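Local coordinates for protein xylulose kinase (Bifidobacterium adolescentis ATCC 15703, PDB 3I8B) that probably phosphorylates D-xylulose at the expense of ATP, giving D-xylulose 5-phosphate and ADP, as a member of the FGGY carbohydrate kinase family, at residues 72-77 with 272-277. Numbering follows the deposited sequence.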
# COMPACT_ATOMS: atom_id res chain seq x y z
N GLY A 72 7.56 -0.59 -5.18
CA GLY A 72 8.22 -0.75 -3.90
C GLY A 72 7.29 -0.82 -2.70
O GLY A 72 6.17 -0.28 -2.72
N GLN A 73 7.76 -1.48 -1.65
CA GLN A 73 7.05 -1.41 -0.36
C GLN A 73 6.88 0.07 -0.01
O GLN A 73 7.80 0.86 -0.18
CB GLN A 73 7.84 -2.14 0.73
CG GLN A 73 9.33 -1.83 0.76
CD GLN A 73 10.04 -2.44 1.96
OE1 GLN A 73 9.50 -2.44 3.07
NE2 GLN A 73 11.24 -2.98 1.75
N GLN A 74 5.68 0.46 0.45
CA GLN A 74 5.38 1.87 0.69
C GLN A 74 6.08 2.43 1.93
O GLN A 74 6.56 1.67 2.77
CB GLN A 74 3.86 2.09 0.78
CG GLN A 74 3.09 1.72 -0.49
CD GLN A 74 1.74 2.42 -0.61
OE1 GLN A 74 1.64 3.67 -0.55
NE2 GLN A 74 0.68 1.64 -0.79
N HIS A 75 6.17 3.76 2.01
CA HIS A 75 6.47 4.49 3.25
C HIS A 75 7.93 4.45 3.74
O HIS A 75 8.40 5.42 4.33
CB HIS A 75 5.53 4.02 4.39
CG HIS A 75 4.09 3.93 3.98
ND1 HIS A 75 3.38 2.75 4.01
CD2 HIS A 75 3.23 4.87 3.53
CE1 HIS A 75 2.14 2.97 3.61
NE2 HIS A 75 2.03 4.25 3.29
N GLY A 76 8.63 3.35 3.48
CA GLY A 76 9.97 3.19 4.01
C GLY A 76 10.82 4.45 3.89
O GLY A 76 11.02 5.00 2.79
N MSE A 77 11.36 4.90 5.02
CA MSE A 77 12.15 6.12 5.06
C MSE A 77 13.63 5.87 4.73
O MSE A 77 14.34 5.24 5.52
CB MSE A 77 12.07 6.79 6.44
CG MSE A 77 12.97 8.01 6.59
SE MSE A 77 13.56 8.40 8.45
CE MSE A 77 14.78 6.87 8.71
N GLY A 272 6.40 3.14 -8.44
CA GLY A 272 5.26 3.36 -7.56
C GLY A 272 5.23 2.50 -6.31
O GLY A 272 6.09 1.62 -6.13
N GLY A 273 4.24 2.75 -5.45
CA GLY A 273 4.04 1.94 -4.25
C GLY A 273 3.37 0.61 -4.59
O GLY A 273 2.65 0.51 -5.60
N ASP A 274 3.59 -0.40 -3.76
CA ASP A 274 3.15 -1.75 -4.11
C ASP A 274 1.65 -1.88 -4.34
O ASP A 274 1.23 -2.46 -5.34
CB ASP A 274 3.69 -2.83 -3.16
CG ASP A 274 3.43 -2.52 -1.68
OD1 ASP A 274 2.59 -1.66 -1.35
OD2 ASP A 274 4.10 -3.17 -0.85
N ASN A 275 0.83 -1.37 -3.43
CA ASN A 275 -0.62 -1.46 -3.62
C ASN A 275 -1.10 -0.93 -4.97
O ASN A 275 -1.87 -1.61 -5.66
CB ASN A 275 -1.36 -0.77 -2.48
CG ASN A 275 -1.24 -1.54 -1.17
OD1 ASN A 275 -0.76 -1.01 -0.17
ND2 ASN A 275 -1.65 -2.80 -1.20
N ALA A 276 -0.67 0.27 -5.34
CA ALA A 276 -1.04 0.86 -6.63
C ALA A 276 -0.42 0.14 -7.84
O ALA A 276 -1.01 0.09 -8.93
CB ALA A 276 -0.67 2.34 -6.68
N MSE A 277 0.78 -0.39 -7.66
CA MSE A 277 1.42 -1.07 -8.77
C MSE A 277 0.65 -2.37 -9.04
O MSE A 277 0.34 -2.67 -10.19
CB MSE A 277 2.91 -1.32 -8.49
CG MSE A 277 3.76 -0.04 -8.47
SE MSE A 277 4.63 0.43 -10.22
CE MSE A 277 3.03 1.01 -11.20
O HOH W 1 4.16 -1.83 1.78
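Asp274 and Gln74 are brought together in part by their first torsions: Asp274 CG sits between its own backbone N and carbonyl carbon (chi1 52°), while Gln74 CG lies anti to its carbonyl carbon (chi1 -61°) and its chain then runs out extended. Gln74 CG thereby comes within 3.5 Å of Asp274 OD1, with amide and carboxylate planes almost perpendicular. Beyond it, Gln74 NE2 gives a weak, bent hydrogen bond to Asn275 OD1 at 3.1 Å; glutamine suits this place because its two methylenes carry the amide past Asp274, and asparagine because its amide oxygen supplies the acceptor. Gly273 is equally fitting, since a CB there would clash with Gln74 CG. The backbones join as neighbouring parallel strands at the edge of the N-terminal domain's five-stranded sheet, strand 65-72 beside 267-273, a sheet belonging to the actin-like ATPase fold. Gly72 N donates to Gly272 O at 2.8 Å, and Gly72 O receives a weak bond from Asp274 N, in the first turn of the helix that follows Gly273, its N-cap. Asp274, the predicted proton acceptor, thus stands where strand passes into helix, close to Asp11, predicted to matter for activity, and touching Gln74, which with His75 is predicted to bind substrate. Its short carboxylate suits this first helical position: OD1 accepts a weak bond from Asn275 N at 2.7 Å, whereas OD2 takes a hydrogen bond from a water at 3.0 Å. That water in turn accepts from Gln74 N. An alanine in place of Asp274 would probably leave the water and Asn275 N without their carboxylate partner and open a gap beside Gln74 CG. Gln73 CA lies 3.5 Å from Asp274 OD2, while Gln73 OE1 is hydrogen-bonded to the Thr14 hydroxyl.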